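Ectoine dioxygenase (Sphingopyxis alaskensis RB2256, PDB 4Q5O) catalyses the iron- and 2-oxoglutarate-dependent hydroxylation of L-ectoine to 5-hydroxyectoine, a compatible solute that protects cells against osmotic stress. Local coordinates at residues Leu186-Gly191 with Cys249-Gly254; Glu148-Ser153 with Pro220-Leu225. All coordinates share one frame; numbering follows the deposited sequence.

Contact 1 of 2, residues Leu186-Gly191 with Cys249-Gly254; sequences LMVIPG and CNLMHG. With FE (Fe (III) ion), chain C.
Met187 and Gly254 form an antiparallel hydrogen-bonded pair whose two bonds are unequal. Met187 N gives its hydrogen to Gly254 O at 2.7 Å, whereas the return bond from Gly254 N to Met187 O is weak, 3.2 Å long and bent to 133°. One step on, Val188 and His253 make a non-hydrogen-bonded pair, and beyond them Ile189 N reaches Met252 O at 3.1 Å. The hydroxyl of Ser192 bonds to both Ile189 O and Met252 N, so this buried carbonyl and this buried amide each have a partner in it. These strands belong to the minor sheet of the double-stranded beta-helix, the cupin fold of 2-oxoglutarate oxygenases, and hold an iron ligand, His253. Its NE2 binds the iron at 2.4 Å, while ND1 donates to Leu251 O at 3.1 Å and so limits turning of the imidazole. Leu186 CD1 packs obliquely against that ring, 3.6 Å from His253 CD2; leucine offers a methyl without competing for the metal. Leu251, with CG anti to N (chi1 179°), sends CD2 to within 3.6 Å of Val188 CB and CD1 towards the Ile189 carbonyl. An alanine here would lack both methyls and is likely to open a gap beside Val188 and the Ile189 carbonyl. Alongside, Ile189 CD1 lies 4.1 Å from Met252 CG, apolar chains pointing the same way.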
loop_
_atom_site.group_PDB
_atom_site.type_symbol
_atom_site.label_atom_id
_atom_site.label_comp_id
_atom_site.label_asym_id
_atom_site.label_seq_id
_atom_site.Cartn_x
_atom_site.Cartn_y
_atom_site.Cartn_z
ATOM N N LEU A 186 -2.758 2.002 8.047
ATOM C CA LEU A 186 -2.493 3.392 8.397
ATOM C C LEU A 186 -0.980 3.637 8.484
ATOM O O LEU A 186 -0.248 2.815 9.049
ATOM C CB LEU A 186 -3.169 3.743 9.724
ATOM C CG LEU A 186 -2.865 5.132 10.303
ATOM C CD1 LEU A 186 -3.490 6.229 9.446
ATOM C CD2 LEU A 186 -3.289 5.256 11.789
ATOM N N MET A 187 -0.526 4.753 7.907
ATOM C CA MET A 187 0.887 5.145 7.907
ATOM C C MET A 187 1.073 6.428 8.690
ATOM O O MET A 187 0.257 7.341 8.588
ATOM C CB MET A 187 1.397 5.396 6.480
ATOM C CG MET A 187 1.636 4.164 5.665
ATOM S SD MET A 187 2.254 4.552 4.004
ATOM C CE MET A 187 0.874 5.509 3.352
ATOM N N VAL A 188 2.155 6.512 9.461
ATOM C CA VAL A 188 2.403 7.721 10.220
ATOM C C VAL A 188 3.828 8.177 9.952
ATOM O O VAL A 188 4.660 7.375 9.536
ATOM C CB VAL A 188 2.116 7.534 11.741
ATOM C CG1 VAL A 188 0.758 6.886 11.934
ATOM C CG2 VAL A 188 3.190 6.689 12.401
ATOM N N ILE A 189 4.074 9.473 10.144
ATOM C CA ILE A 189 5.404 10.058 10.087
ATOM C C ILE A 189 5.793 10.440 11.515
ATOM O O ILE A 189 5.416 11.509 12.005
ATOM C CB ILE A 189 5.422 11.317 9.180
ATOM C CG1 ILE A 189 4.938 10.967 7.771
ATOM C CG2 ILE A 189 6.808 11.945 9.135
ATOM C CD1 ILE A 189 4.844 12.157 6.850
ATOM N N PRO A 190 6.552 9.566 12.188
ATOM C CA PRO A 190 6.807 9.741 13.630
ATOM C C PRO A 190 7.617 10.996 13.928
ATOM O O PRO A 190 8.609 11.261 13.256
ATOM C CB PRO A 190 7.564 8.464 14.032
ATOM C CG PRO A 190 8.070 7.868 12.772
ATOM C CD PRO A 190 7.229 8.383 11.623
ATOM N N GLY A 191 7.178 11.783 14.902
ATOM C CA GLY A 191 7.866 13.014 15.233
ATOM C C GLY A 191 7.262 14.244 14.600
ATOM O O GLY A 191 7.606 15.363 14.972
ATOM N N CYS A 249 -3.174 14.041 18.126
ATOM C CA CYS A 249 -4.108 14.661 17.193
ATOM C C CYS A 249 -3.391 15.336 16.039
ATOM O O CYS A 249 -3.907 15.373 14.928
ATOM C CB CYS A 249 -4.960 15.696 17.913
ATOM S SG CYS A 249 -3.944 16.976 18.677
ATOM N N ASN A 250 -2.211 15.885 16.311
ATOM C CA ASN A 250 -1.445 16.531 15.263
ATOM C C ASN A 250 -0.418 15.618 14.548
ATOM O O ASN A 250 0.455 16.114 13.847
ATOM C CB ASN A 250 -0.778 17.817 15.778
ATOM C CG ASN A 250 -0.097 18.616 14.651
ATOM O OD1 ASN A 250 -0.698 18.830 13.593
ATOM N ND2 ASN A 250 1.177 18.995 14.851
ATOM N N LEU A 251 -0.501 14.295 14.706
ATOM C CA LEU A 251 0.461 13.427 13.996
ATOM C C LEU A 251 0.114 13.274 12.515
ATOM O O LEU A 251 -1.010 12.892 12.175
ATOM C CB LEU A 251 0.585 12.048 14.657
ATOM C CG LEU A 251 1.524 11.020 14.013
ATOM C CD1 LEU A 251 2.995 11.362 14.231
ATOM C CD2 LEU A 251 1.211 9.640 14.566
ATOM N N MET A 252 1.065 13.581 11.632
ATOM C CA MET A 252 0.804 13.457 10.194
ATOM C C MET A 252 0.578 11.986 9.798
ATOM O O MET A 252 1.419 11.124 10.055
ATOM C CB MET A 252 1.938 14.096 9.377
ATOM C CG MET A 252 1.613 14.359 7.909
ATOM S SD MET A 252 0.360 15.608 7.511
ATOM C CE MET A 252 1.248 17.119 7.862
ATOM N N HIS A 253 -0.581 11.693 9.219
ATOM C CA HIS A 253 -0.898 10.326 8.794
ATOM C C HIS A 253 -1.651 10.219 7.452
ATOM O O HIS A 253 -1.952 11.223 6.813
ATOM C CB HIS A 253 -1.632 9.548 9.895
ATOM C CG HIS A 253 -3.002 10.069 10.212
ATOM N ND1 HIS A 253 -3.227 11.025 11.179
ATOM C CD2 HIS A 253 -4.219 9.759 9.702
ATOM C CE1 HIS A 253 -4.521 11.282 11.250
ATOM N NE2 HIS A 253 -5.145 10.534 10.360
ATOM N N GLY A 254 -1.937 8.989 7.041
ATOM C CA GLY A 254 -2.519 8.697 5.742
ATOM C C GLY A 254 -2.433 7.204 5.452
ATOM O O GLY A 254 -1.859 6.458 6.237
HETATM FE FE FE C . -7.402 11.177 10.244
#

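Contact 2 of 2, residues Glu148-Ser153 with Pro220-Leu225; sequences EFYWHS and PDEESL. With FE (Fe (III) ion), chain C; AKG (2-oxoglutaric acid), chain D; 6CS ((4S,5S)-5-hydroxy-2-methyl-1,4,5,6-tetrahydropyrimidine-4-carboxylic acid), chain E.
Trp151 and Leu225 both carry CG anti to their own carbonyl carbon (chi1 -60° in Trp151), and Tyr150 swings CG opposite its backbone N (chi1 -157°); these choices bring both aromatic residues to CD1 of one leucine. Leu225 CD1 sits 3.7 Å from Trp151 CB and 3.9 Å from Tyr150 CE2, meeting each ring obliquely. A branched leucine on the first turn of helix 222-232 suits this place, since CD1 meets both Tyr150 and Trp151 while the second methyl, CD2, adds to the cover on Trp151 CB. Pro220, just ahead of the helix, turns CG and CD of its ring to the carbonyl of Trp151, Pro220 CG lying 3.2 Å from Trp151 O, while Glu222 offers the aliphatic part of its chain, CG lying 3.7 Å from Tyr150 OH. No hydrogen bond crosses the contact: Trp151 NE1 bonds instead to Ile259 O of the second subunit, and Phe144 of that subunit packs on Tyr150, Glu222 and Leu225. The helix start is held by N-cap Asp221, whose OD2 accepts from Ser224 N at 3.0 Å. On the strand, His152 ND1 donates almost straight (174°) to Tyr150 O at 3.0 Å, in the plane of both groups, which fixes the imidazole with NE2 on the iron. Phe149 spreads a ring face over the C5 carboxylate of 2-oxoglutarate, the end far from the keto group that binds the iron, with O4 above the ring centre; the hydroxyectoine carboxylate atom OXT lies over one face of the His152 ring, offset toward its rim. With Asp154 and His253, His152 completes the two-histidine, one-carboxylate facial triad of non-haem iron oxygenases.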
loop_
_atom_site.group_PDB
_atom_site.type_symbol
_atom_site.label_atom_id
_atom_site.label_comp_id
_atom_site.label_asym_id
_atom_site.label_seq_id
_atom_site.Cartn_x
_atom_site.Cartn_y
_atom_site.Cartn_z
ATOM N N GLU A 148 -7.363 5.149 -1.431
ATOM C CA GLU A 148 -6.309 5.818 -0.707
ATOM C C GLU A 148 -6.888 6.794 0.301
ATOM O O GLU A 148 -8.062 7.121 0.249
ATOM C CB GLU A 148 -5.410 6.558 -1.691
ATOM C CG GLU A 148 -3.971 6.099 -1.568
ATOM C CD GLU A 148 -3.416 5.309 -2.783
ATOM O OE1 GLU A 148 -3.782 5.635 -3.950
ATOM O OE2 GLU A 148 -2.585 4.379 -2.556
ATOM N N PHE A 149 -6.071 7.254 1.230
ATOM C CA PHE A 149 -6.467 8.400 2.023
ATOM C C PHE A 149 -5.282 9.293 2.388
ATOM O O PHE A 149 -4.563 9.017 3.348
ATOM C CB PHE A 149 -7.282 8.018 3.261
ATOM C CG PHE A 149 -8.127 9.145 3.748
ATOM C CD1 PHE A 149 -9.427 9.301 3.281
ATOM C CD2 PHE A 149 -7.597 10.113 4.598
ATOM C CE1 PHE A 149 -10.204 10.374 3.689
ATOM C CE2 PHE A 149 -8.369 11.190 5.012
ATOM C CZ PHE A 149 -9.675 11.320 4.558
ATOM N N TYR A 150 -5.128 10.377 1.624
ATOM C CA TYR A 150 -3.944 11.237 1.632
ATOM C C TYR A 150 -3.542 11.779 3.004
ATOM O O TYR A 150 -4.330 11.762 3.963
ATOM C CB TYR A 150 -4.150 12.409 0.654
ATOM C CG TYR A 150 -2.883 13.063 0.134
ATOM C CD1 TYR A 150 -2.034 12.396 -0.747
ATOM C CD2 TYR A 150 -2.557 14.354 0.499
ATOM C CE1 TYR A 150 -0.880 13.001 -1.226
ATOM C CE2 TYR A 150 -1.419 14.964 0.031
ATOM C CZ TYR A 150 -0.583 14.287 -0.831
ATOM O OH TYR A 150 0.550 14.922 -1.287
ATOM N N TRP A 151 -2.300 12.263 3.065
ATOM C CA TRP A 151 -1.693 12.817 4.268
ATOM C C TRP A 151 -2.441 14.010 4.870
ATOM O O TRP A 151 -2.907 14.890 4.143
ATOM C CB TRP A 151 -0.270 13.250 3.959
ATOM C CG TRP A 151 0.604 12.134 3.483
ATOM C CD1 TRP A 151 1.056 11.922 2.198
ATOM C CD2 TRP A 151 1.160 11.085 4.285
ATOM N NE1 TRP A 151 1.847 10.795 2.159
ATOM C CE2 TRP A 151 1.928 10.261 3.425
ATOM C CE3 TRP A 151 1.073 10.753 5.640
ATOM C CZ2 TRP A 151 2.603 9.123 3.884
ATOM C CZ3 TRP A 151 1.736 9.631 6.092
ATOM C CH2 TRP A 151 2.495 8.825 5.211
ATOM N N HIS A 152 -2.506 14.050 6.200
ATOM C CA HIS A 152 -3.206 15.116 6.908
ATOM C C HIS A 152 -3.068 14.975 8.436
ATOM O O HIS A 152 -2.977 13.861 8.979
ATOM C CB HIS A 152 -4.685 15.060 6.570
ATOM C CG HIS A 152 -5.386 13.900 7.203
ATOM N ND1 HIS A 152 -5.482 12.661 6.609
ATOM C CD2 HIS A 152 -5.980 13.782 8.409
ATOM C CE1 HIS A 152 -6.129 11.833 7.416
ATOM N NE2 HIS A 152 -6.443 12.492 8.514
ATOM N N SER A 153 -3.083 16.116 9.120
ATOM C CA SER A 153 -3.161 16.170 10.574
ATOM C C SER A 153 -4.607 16.405 11.038
ATOM O O SER A 153 -5.205 17.435 10.705
ATOM C CB SER A 153 -2.262 17.281 11.088
ATOM O OG SER A 153 -2.470 17.484 12.466
ATOM N N PRO A 220 -2.243 19.438 3.225
ATOM C CA PRO A 220 -0.816 19.773 3.362
ATOM C C PRO A 220 -0.071 19.658 2.030
ATOM O O PRO A 220 -0.332 18.730 1.293
ATOM C CB PRO A 220 -0.303 18.727 4.363
ATOM C CG PRO A 220 -1.274 17.622 4.302
ATOM C CD PRO A 220 -2.601 18.259 4.034
ATOM N N ASP A 221 0.837 20.582 1.742
ATOM C CA ASP A 221 1.566 20.576 0.469
ATOM C C ASP A 221 2.636 19.488 0.375
ATOM O O ASP A 221 3.077 18.951 1.391
ATOM C CB ASP A 221 2.206 21.941 0.212
ATOM C CG ASP A 221 3.292 22.264 1.197
ATOM O OD1 ASP A 221 2.954 22.754 2.299
ATOM O OD2 ASP A 221 4.479 22.025 0.874
ATOM N N GLU A 222 3.063 19.176 -0.846
ATOM C CA GLU A 222 3.996 18.075 -1.077
ATOM C C GLU A 222 5.415 18.318 -0.522
ATOM O O GLU A 222 6.012 17.429 0.096
ATOM C CB GLU A 222 4.076 17.742 -2.570
ATOM C CG GLU A 222 2.826 17.121 -3.202
ATOM C CD GLU A 222 3.026 16.810 -4.696
ATOM O OE1 GLU A 222 4.112 17.130 -5.227
ATOM O OE2 GLU A 222 2.112 16.243 -5.343
ATOM N N GLU A 223 5.970 19.503 -0.759
ATOM C CA GLU A 223 7.359 19.754 -0.366
ATOM C C GLU A 223 7.533 19.635 1.132
ATOM O O GLU A 223 8.544 19.116 1.597
ATOM C CB GLU A 223 7.860 21.126 -0.837
ATOM C CG GLU A 223 7.744 21.374 -2.336
ATOM C CD GLU A 223 6.370 21.893 -2.733
ATOM O OE1 GLU A 223 5.372 21.151 -2.565
ATOM O OE2 GLU A 223 6.295 23.052 -3.204
ATOM N N SER A 224 6.553 20.129 1.882
ATOM C CA SER A 224 6.576 20.021 3.337
ATOM C C SER A 224 6.518 18.553 3.738
ATOM O O SER A 224 7.326 18.100 4.562
ATOM C CB SER A 224 5.398 20.761 3.965
ATOM O OG SER A 224 5.567 22.156 3.917
ATOM N N LEU A 225 5.565 17.817 3.157
ATOM C CA LEU A 225 5.385 16.406 3.493
ATOM C C LEU A 225 6.669 15.630 3.227
ATOM O O LEU A 225 7.063 14.791 4.031
ATOM C CB LEU A 225 4.209 15.791 2.723
ATOM C CG LEU A 225 2.778 16.265 3.018
ATOM C CD1 LEU A 225 1.800 15.613 2.041
ATOM C CD2 LEU A 225 2.342 16.029 4.485
HETATM FE FE FE C . -7.402 11.177 10.244
HETATM C C1 AKG D . -9.675 7.618 9.746
HETATM O O1 AKG D . -10.682 7.234 9.075
HETATM O O2 AKG D . -9.798 7.755 11.004
HETATM C C2 AKG D . -8.339 7.917 9.045
HETATM O O5 AKG D . -7.776 8.993 9.166
HETATM C C3 AKG D . -7.668 6.875 8.175
HETATM C C4 AKG D . -7.773 7.341 6.747
HETATM C C5 AKG D . -9.239 7.283 6.364
HETATM O O3 AKG D . -9.703 6.224 5.858
HETATM O O4 AKG D . -9.998 8.280 6.552
HETATM O O 6CS E . -10.725 13.729 6.963
HETATM C C 6CS E . -9.764 14.166 7.675
HETATM O OXT 6CS E . -8.811 14.749 7.081
HETATM C CA 6CS E . -9.807 14.056 9.183
HETATM N N 6CS E . -11.202 14.217 9.420
HETATM C CAI 6CS E . -11.920 13.638 10.358
HETATM C CAA 6CS E . -13.390 13.958 10.347
HETATM N NAG 6CS E . -11.355 12.751 11.325
HETATM C CG2 6CS E . -9.965 12.544 11.208
HETATM C CB 6CS E . -9.231 12.808 9.892
HETATM O OG1 6CS E . -7.871 13.127 10.293
#

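Overall arrangement
Contacts 1 and 2 lie with their centres about 10 Å apart, on the same side of the chain's centre, and meet in one three-stranded antiparallel sheet. Strand 253-255 is its middle strand, with 149-152 along one edge and 187-188 along the other. In sequence the segments alternate: 148-153, 186-191, 220-225, 249-254, so each contact closes across a segment of the other. The contacts also touch directly, probably through hydrogen bonds from His152 N to His253 O and between Ser153 OG and Asn250 OD1, while Leu225 packs on Met252. Neighbouring strands thus deliver both histidine ligands to the same iron, with helix 222-232 packed beside the sheet.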